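Local coordinates for tail protein, 43 kDa (Neisseria meningitidis MC58, PDB 3D37), which has no established function but probably serves as a baseplate hub protein in the tail of a Mu-like phage, at residues V131-E135 with L164-E169; N211-V216 with W273-G277. All blocks are in the same frame, centred on the assembly; numbering follows the deposited sequence.

In the fold
Along the chain the two contacts come in series: interaction 1 is closed before interaction 2 opens. Their centres lie 25 Å apart, and the nearest atoms about 9 Å, so they do not touch. Each belongs to its own three-stranded sheet with helical cover, separate from the large mixed sheet that makes up much of the subunit. Interaction 1, 11 Å from the chain centre, spans the outer strands of the sheet in the gp44-like second domain. Interaction 2, 20 Å out, lies where an excursion from the large sheet leaves after strand 202-208 and returns through helix 259-276 to strand 278-285. Together they sample two small alpha/beta units carried by a larger beta framework.

Interaction 1. Residues V131-E135 with L164-E169; sequences VLKAE and LHPWLE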
ATOM      1  N   VAL A 131      46.669  -7.224  14.833  1.00 44.93           N
ATOM      2  CA  VAL A 131      47.206  -8.354  14.101  1.00 45.42           C
ATOM      3  C   VAL A 131      47.468  -7.882  12.670  1.00 45.75           C
ATOM      4  O   VAL A 131      46.857  -6.892  12.191  1.00 44.30           O
ATOM      5  CB  VAL A 131      46.214  -9.563  14.204  1.00 46.08           C
ATOM      6  CG1 VAL A 131      46.311 -10.532  13.018  1.00 48.27           C
ATOM      7  CG2 VAL A 131      46.436 -10.323  15.526  1.00 45.62           C
ATOM      8  N   LEU A 132      48.439  -8.534  12.018  1.00 46.00           N
ATOM      9  CA  LEU A 132      48.785  -8.234  10.624  1.00 46.49           C
ATOM     10  C   LEU A 132      48.260  -9.430   9.861  1.00 47.11           C
ATOM     11  O   LEU A 132      48.472 -10.590  10.244  1.00 47.20           O
ATOM     12  CB  LEU A 132      50.295  -7.965  10.406  1.00 46.61           C
ATOM     13  CG  LEU A 132      50.845  -7.594   9.005  1.00 44.73           C
ATOM     14  CD1 LEU A 132      50.609  -6.154   8.619  1.00 39.44           C
ATOM     15  CD2 LEU A 132      52.360  -7.926   8.880  1.00 46.67           C
ATOM     16  N   LYS A 133      47.483  -9.138   8.828  1.00 47.95           N
ATOM     17  CA  LYS A 133      46.864 -10.191   8.025  1.00 48.56           C
ATOM     18  C   LYS A 133      47.524 -10.120   6.637  1.00 48.77           C
ATOM     19  O   LYS A 133      46.912  -9.768   5.613  1.00 48.35           O
ATOM     20  CB  LYS A 133      45.339  -9.990   8.016  1.00 48.79           C
ATOM     21  CG  LYS A 133      44.535 -11.194   8.420  1.00 49.90           C
ATOM     22  CD  LYS A 133      44.732 -11.565   9.869  1.00 51.28           C
ATOM     23  CE  LYS A 133      43.998 -12.839  10.194  1.00 52.13           C
ATOM     24  NZ  LYS A 133      42.522 -12.614  10.183  1.00 52.63           N
ATOM     25  N   ALA A 134      48.820 -10.442   6.637  1.00 49.39           N
ATOM     26  CA  ALA A 134      49.679 -10.265   5.463  1.00 49.87           C
ATOM     27  C   ALA A 134      50.968 -11.114   5.599  1.00 50.83           C
ATOM     28  O   ALA A 134      51.359 -11.506   6.710  1.00 50.97           O
ATOM     29  CB  ALA A 134      49.991  -8.782   5.261  1.00 48.85           C
ATOM     30  N   GLU A 135      51.606 -11.431   4.475  1.00 51.95           N
ATOM     31  CA  GLU A 135      52.786 -12.286   4.495  1.00 53.09           C
ATOM     32  C   GLU A 135      53.951 -11.548   5.167  1.00 53.81           C
ATOM     33  O   GLU A 135      54.693 -12.107   6.001  1.00 53.87           O
ATOM     34  CB  GLU A 135      53.184 -12.688   3.071  1.00 53.66           C
ATOM     35  CG  GLU A 135      52.267 -13.747   2.402  1.00 56.72           C
ATOM     36  CD  GLU A 135      52.583 -15.198   2.819  1.00 59.74           C
ATOM     37  OE1 GLU A 135      53.788 -15.550   2.836  1.00 61.44           O
ATOM     38  OE2 GLU A 135      51.621 -15.979   3.108  1.00 60.19           O
ATOM     39  N   LEU A 164      47.793  -2.509   1.867  1.00 36.30           N
ATOM     40  CA  LEU A 164      46.977  -3.166   2.889  1.00 34.93           C
ATOM     41  C   LEU A 164      45.757  -2.307   3.237  1.00 33.23           C
ATOM     42  O   LEU A 164      45.543  -1.239   2.666  1.00 32.15           O
ATOM     43  CB  LEU A 164      47.826  -3.541   4.117  1.00 35.47           C
ATOM     44  CG  LEU A 164      49.083  -4.421   3.891  1.00 36.01           C
ATOM     45  CD1 LEU A 164      49.805  -4.856   5.229  1.00 32.99           C
ATOM     46  CD2 LEU A 164      48.734  -5.656   3.079  1.00 35.69           C
ATOM     47  N   HIS A 165      44.913  -2.818   4.135  1.00 32.10           N
ATOM     48  CA  HIS A 165      43.747  -2.078   4.576  1.00 31.62           C
ATOM     49  C   HIS A 165      43.413  -2.476   6.008  1.00 30.28           C
ATOM     50  O   HIS A 165      43.598  -3.634   6.371  1.00 29.79           O
ATOM     51  CB  HIS A 165      42.543  -2.409   3.618  1.00 30.88           C
ATOM     52  CG  HIS A 165      41.415  -1.447   3.727  1.00 30.41           C
ATOM     53  ND1 HIS A 165      41.395  -0.248   3.052  1.00 29.82           N
ATOM     54  CD2 HIS A 165      40.265  -1.494   4.440  1.00 31.56           C
ATOM     55  CE1 HIS A 165      40.305   0.423   3.369  1.00 29.33           C
ATOM     56  NE2 HIS A 165      39.590  -0.321   4.199  1.00 30.96           N
ATOM     57  N   PRO A 166      42.864  -1.543   6.814  1.00 30.00           N
ATOM     58  CA  PRO A 166      42.435  -1.887   8.161  1.00 30.28           C
ATOM     59  C   PRO A 166      40.991  -2.394   8.261  1.00 30.15           C
ATOM     60  O   PRO A 166      40.129  -1.909   7.537  1.00 27.70           O
ATOM     61  CB  PRO A 166      42.523  -0.553   8.896  1.00 29.87           C
ATOM     62  CG  PRO A 166      42.167   0.434   7.886  1.00 30.07           C
ATOM     63  CD  PRO A 166      42.640  -0.117   6.541  1.00 30.73           C
ATOM     64  N   TRP A 167      40.744  -3.340   9.170  1.00 30.72           N
ATOM     65  CA  TRP A 167      39.374  -3.618   9.612  1.00 31.72           C
ATOM     66  C   TRP A 167      39.378  -4.183  10.987  1.00 32.15           C
ATOM     67  O   TRP A 167      40.395  -4.694  11.427  1.00 29.50           O
ATOM     68  CB  TRP A 167      38.656  -4.585   8.663  1.00 31.26           C
ATOM     69  CG  TRP A 167      39.263  -5.959   8.560  1.00 31.67           C
ATOM     70  CD1 TRP A 167      38.926  -7.044   9.279  1.00 31.39           C
ATOM     71  CD2 TRP A 167      40.294  -6.393   7.648  1.00 31.95           C
ATOM     72  NE1 TRP A 167      39.691  -8.126   8.904  1.00 32.32           N
ATOM     73  CE2 TRP A 167      40.520  -7.747   7.892  1.00 29.37           C
ATOM     74  CE3 TRP A 167      41.041  -5.750   6.657  1.00 29.78           C
ATOM     75  CZ2 TRP A 167      41.418  -8.484   7.162  1.00 32.42           C
ATOM     76  CZ3 TRP A 167      41.898  -6.453   5.940  1.00 30.03           C
ATOM     77  CH2 TRP A 167      42.110  -7.803   6.181  1.00 31.64           C
ATOM     78  N   LEU A 168      38.210  -4.132  11.628  1.00 31.88           N
ATOM     79  CA  LEU A 168      37.929  -4.907  12.831  1.00 32.07           C
ATOM     80  C   LEU A 168      37.351  -6.272  12.544  1.00 32.16           C
ATOM     81  O   LEU A 168      36.452  -6.433  11.717  1.00 31.77           O
ATOM     82  CB  LEU A 168      36.951  -4.151  13.771  1.00 33.02           C
ATOM     83  CG  LEU A 168      37.510  -3.015  14.606  1.00 32.11           C
ATOM     84  CD1 LEU A 168      38.467  -3.552  15.708  1.00 31.71           C
ATOM     85  CD2 LEU A 168      38.213  -2.057  13.676  1.00 33.18           C
ATOM     86  N   GLU A 169      37.868  -7.246  13.285  1.00 33.09           N
ATOM     87  CA  GLU A 169      37.361  -8.585  13.312  1.00 34.11           C
ATOM     88  C   GLU A 169      36.257  -8.716  14.330  1.00 32.63           C
ATOM     89  O   GLU A 169      36.105  -7.878  15.204  1.00 32.76           O
ATOM     90  CB  GLU A 169      38.477  -9.573  13.656  1.00 35.73           C
ATOM     91  CG  GLU A 169      39.598  -9.529  12.658  1.00 41.78           C
ATOM     92  CD  GLU A 169      39.980 -10.891  12.118  1.00 49.95           C
ATOM     93  OE1 GLU A 169      40.843 -11.580  12.729  1.00 53.88           O
ATOM     94  OE2 GLU A 169      39.447 -11.250  11.043  1.00 57.45           O
TER
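Strands 130-133 and 165-168 run antiparallel to each other, but they are not direct neighbours. Strand 174-177 lies between them, and the closest CA pairs, Leu132-Pro166 at 9.3 Å and Ala134-Leu164 at 8.0 Å, are too far apart for backbone pairing. Side chains therefore make the contact. At one end Leu164 points its CB toward the partner segment, and its CD1 meets Leu132 CD1 at 3.7 Å and Ala134 CB at 3.9 Å; Val113 of helix 113-121 joins this apolar patch. Lys133 reaches the other way. Its CB lies obliquely 4.3 Å from CZ2 of Trp167, and its chain extends past the indole until NZ forms a salt bridge with Glu169 OE1, a hydrogen-bonded pair at 3.2 Å. Lys133, Trp167 and Glu169 all rest on Val175 of the central strand, so the ion pair spans that strand near the surface. Trp167 also packs edge-to-face with Phe31, linking this sheet to the N-terminal part of the chain. The result is a small mixed sheet of order 1-3-2 with helices 113-121 and 151-161 packed against it, the alpha/beta part of the gp44-like second domain.

Interaction 2. Residues N211-V216 with W273-G277; sequences NRFSEV and WRLEG
Residues 211-214, a loop leading into strand 215-220, run past the C-terminal turn of helix 259-276, with Asn211 closest to it: its CA lies 5.7 Å from that of Trp273. Asn211 has phi/psi of -114/33 and chi1 m. Its CB sits over the indole face, 3.9 Å from the centroid of the five-membered ring and 25° off the normal, a CH-pi contact, while its O comes within 3.6 Å of Trp273 CB. From there ND2 donates a hydrogen bond to Glu276 OE1 at 2.8 Å (149° at the hydrogen); Glu276, three residues after Trp273, takes chi1 m and chi2 t to meet it. Arg212 is extended and turns its CB away from the helix. Phe213, also extended and with chi1 m, presents its ring edge to the same Trp273 face that Asn211 covers: the centroids of its ring and the indole six-membered ring are 4.8 Å apart, the planes at 72°, and Phe213 CD2 lies 3.6 Å from Trp273 CZ3. This is a T-shaped pair. Ser214 (-80/-55) bends the chain so that Glu215 and Val216 can start the strand, and Val216, chi1 t, adds CG2 at 4.2 Å from Trp273 CZ3. Trp273 itself has chi1 -75° and chi2 -25° on a helical backbone, and so packs on both the loop and the start of the strand. Its contacts with Lys249 and Val251 of strand 249-252, which pairs with strand 215-220, seat the helix on the three-stranded sheet; Gly277 bonds through its backbone to Asp208, where strands 202-208 and 278-285 run antiparallel in the large sheet.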
ATOM      1  N   ASN A 211      34.318   5.223 -13.414  1.00 39.72           N
ATOM      2  CA  ASN A 211      35.717   5.389 -13.145  1.00 40.21           C
ATOM      3  C   ASN A 211      36.537   4.477 -14.039  1.00 40.25           C
ATOM      4  O   ASN A 211      37.583   3.986 -13.655  1.00 39.57           O
ATOM      5  CB  ASN A 211      35.977   5.172 -11.653  1.00 40.06           C
ATOM      6  CG  ASN A 211      35.645   6.410 -10.830  1.00 42.00           C
ATOM      7  OD1 ASN A 211      35.917   7.548 -11.255  1.00 46.90           O
ATOM      8  ND2 ASN A 211      35.087   6.207  -9.656  1.00 41.41           N
ATOM      9  N   ARG A 212      36.027   4.269 -15.246  1.00 41.73           N
ATOM     10  CA  ARG A 212      36.735   3.551 -16.271  1.00 42.80           C
ATOM     11  C   ARG A 212      37.269   4.582 -17.261  1.00 43.82           C
ATOM     12  O   ARG A 212      36.529   5.166 -18.073  1.00 44.46           O
ATOM     13  CB  ARG A 212      35.820   2.555 -16.965  1.00 43.27           C
ATOM     14  CG  ARG A 212      36.524   1.850 -18.140  1.00 44.03           C
ATOM     15  CD  ARG A 212      35.894   0.469 -18.465  1.00 45.26           C
ATOM     16  NE  ARG A 212      34.819   0.557 -19.452  1.00 50.41           N
ATOM     17  CZ  ARG A 212      34.999   0.611 -20.781  1.00 52.24           C
ATOM     18  NH1 ARG A 212      33.948   0.676 -21.609  1.00 47.81           N
ATOM     19  NH2 ARG A 212      36.239   0.596 -21.293  1.00 53.55           N
ATOM     20  N   PHE A 213      38.570   4.814 -17.173  1.00 43.60           N
ATOM     21  CA  PHE A 213      39.204   5.864 -17.912  1.00 43.91           C
ATOM     22  C   PHE A 213      40.000   5.276 -19.073  1.00 44.32           C
ATOM     23  O   PHE A 213      40.392   4.095 -19.039  1.00 44.45           O
ATOM     24  CB  PHE A 213      40.075   6.659 -16.954  1.00 43.60           C
ATOM     25  CG  PHE A 213      39.309   7.215 -15.791  1.00 43.24           C
ATOM     26  CD1 PHE A 213      38.359   8.199 -15.988  1.00 42.82           C
ATOM     27  CD2 PHE A 213      39.528   6.761 -14.517  1.00 43.94           C
ATOM     28  CE1 PHE A 213      37.646   8.712 -14.931  1.00 42.65           C
ATOM     29  CE2 PHE A 213      38.821   7.285 -13.445  1.00 43.72           C
ATOM     30  CZ  PHE A 213      37.883   8.261 -13.655  1.00 42.94           C
ATOM     31  N   SER A 214      40.189   6.097 -20.110  1.00 44.51           N
ATOM     32  CA  SER A 214      40.882   5.681 -21.323  1.00 44.79           C
ATOM     33  C   SER A 214      42.415   5.707 -21.139  1.00 45.04           C
ATOM     34  O   SER A 214      43.097   4.711 -21.407  1.00 45.52           O
ATOM     35  CB  SER A 214      40.455   6.568 -22.506  1.00 45.27           C
ATOM     36  OG  SER A 214      41.024   7.872 -22.407  1.00 43.41           O
ATOM     37  N   GLU A 215      42.943   6.857 -20.723  1.00 44.76           N
ATOM     38  CA  GLU A 215      44.317   6.973 -20.287  1.00 44.79           C
ATOM     39  C   GLU A 215      44.267   7.625 -18.914  1.00 44.15           C
ATOM     40  O   GLU A 215      43.413   8.479 -18.664  1.00 44.66           O
ATOM     41  CB  GLU A 215      45.154   7.875 -21.214  1.00 45.50           C
ATOM     42  CG  GLU A 215      45.242   7.400 -22.689  1.00 47.55           C
ATOM     43  CD  GLU A 215      46.275   8.169 -23.523  1.00 46.97           C
ATOM     44  OE1 GLU A 215      47.247   8.745 -22.959  1.00 48.78           O
ATOM     45  OE2 GLU A 215      46.111   8.168 -24.769  1.00 53.80           O
ATOM     46  N   VAL A 216      45.177   7.242 -18.029  1.00 42.91           N
ATOM     47  CA  VAL A 216      45.288   7.914 -16.744  1.00 41.95           C
ATOM     48  C   VAL A 216      46.742   8.235 -16.541  1.00 42.10           C
ATOM     49  O   VAL A 216      47.589   7.356 -16.570  1.00 41.06           O
ATOM     50  CB  VAL A 216      44.731   7.080 -15.572  1.00 41.47           C
ATOM     51  CG1 VAL A 216      44.932   7.832 -14.225  1.00 37.05           C
ATOM     52  CG2 VAL A 216      43.244   6.767 -15.832  1.00 38.56           C
ATOM     53  N   TRP A 273      39.331   1.324  -8.614  1.00 28.52           N
ATOM     54  CA  TRP A 273      38.352   1.724  -9.607  1.00 29.34           C
ATOM     55  C   TRP A 273      37.700   0.501 -10.274  1.00 28.98           C
ATOM     56  O   TRP A 273      36.484   0.465 -10.534  1.00 26.97           O
ATOM     57  CB  TRP A 273      38.994   2.617 -10.652  1.00 30.67           C
ATOM     58  CG  TRP A 273      39.257   3.989 -10.171  1.00 31.81           C
ATOM     59  CD1 TRP A 273      38.598   4.637  -9.170  1.00 32.89           C
ATOM     60  CD2 TRP A 273      40.221   4.917 -10.692  1.00 32.14           C
ATOM     61  NE1 TRP A 273      39.103   5.911  -9.016  1.00 33.95           N
ATOM     62  CE2 TRP A 273      40.100   6.110  -9.934  1.00 32.74           C
ATOM     63  CE3 TRP A 273      41.184   4.853 -11.707  1.00 31.82           C
ATOM     64  CZ2 TRP A 273      40.899   7.237 -10.163  1.00 34.03           C
ATOM     65  CZ3 TRP A 273      41.984   5.976 -11.942  1.00 33.24           C
ATOM     66  CH2 TRP A 273      41.837   7.156 -11.164  1.00 33.17           C
ATOM     67  N   ARG A 274      38.527  -0.509 -10.541  1.00 29.05           N
ATOM     68  CA  ARG A 274      38.038  -1.700 -11.224  1.00 29.83           C
ATOM     69  C   ARG A 274      37.006  -2.423 -10.341  1.00 27.60           C
ATOM     70  O   ARG A 274      36.050  -2.936 -10.810  1.00 27.70           O
ATOM     71  CB  ARG A 274      39.234  -2.598 -11.559  1.00 30.24           C
ATOM     72  CG  ARG A 274      38.877  -4.000 -12.023  1.00 31.04           C
ATOM     73  CD  ARG A 274      40.158  -4.788 -12.431  1.00 33.39           C
ATOM     74  NE  ARG A 274      39.755  -5.986 -13.160  1.00 37.42           N
ATOM     75  CZ  ARG A 274      40.581  -6.774 -13.857  1.00 41.47           C
ATOM     76  NH1 ARG A 274      41.882  -6.528 -13.937  1.00 42.46           N
ATOM     77  NH2 ARG A 274      40.078  -7.834 -14.485  1.00 43.49           N
ATOM     78  N   LEU A 275      37.251  -2.485  -9.049  1.00 27.74           N
ATOM     79  CA  LEU A 275      36.302  -3.069  -8.104  1.00 28.29           C
ATOM     80  C   LEU A 275      34.983  -2.326  -8.055  1.00 28.78           C
ATOM     81  O   LEU A 275      33.899  -2.951  -7.959  1.00 26.64           O
ATOM     82  CB  LEU A 275      36.906  -3.131  -6.709  1.00 28.35           C
ATOM     83  CG  LEU A 275      37.927  -4.233  -6.548  1.00 27.13           C
ATOM     84  CD1 LEU A 275      38.901  -3.938  -5.325  1.00 32.49           C
ATOM     85  CD2 LEU A 275      37.218  -5.599  -6.456  1.00 24.40           C
ATOM     86  N   GLU A 276      35.063  -0.990  -8.102  1.00 29.72           N
ATOM     87  CA  GLU A 276      33.849  -0.159  -8.096  1.00 31.43           C
ATOM     88  C   GLU A 276      32.942  -0.402  -9.277  1.00 31.05           C
ATOM     89  O   GLU A 276      31.760  -0.120  -9.203  1.00 33.02           O
ATOM     90  CB  GLU A 276      34.212   1.333  -8.105  1.00 32.05           C
ATOM     91  CG  GLU A 276      34.604   1.904  -6.781  1.00 33.34           C
ATOM     92  CD  GLU A 276      35.280   3.267  -6.963  1.00 35.45           C
ATOM     93  OE1 GLU A 276      34.955   3.950  -7.965  1.00 43.75           O
ATOM     94  OE2 GLU A 276      36.136   3.641  -6.128  1.00 40.80           O
ATOM     95  N   GLY A 277      33.505  -0.902 -10.371  1.00 30.71           N
ATOM     96  CA  GLY A 277      32.787  -1.102 -11.588  1.00 30.21           C
ATOM     97  C   GLY A 277      31.887  -2.308 -11.641  1.00 30.54           C
ATOM     98  O   GLY A 277      31.043  -2.386 -12.537  1.00 29.49           O
TER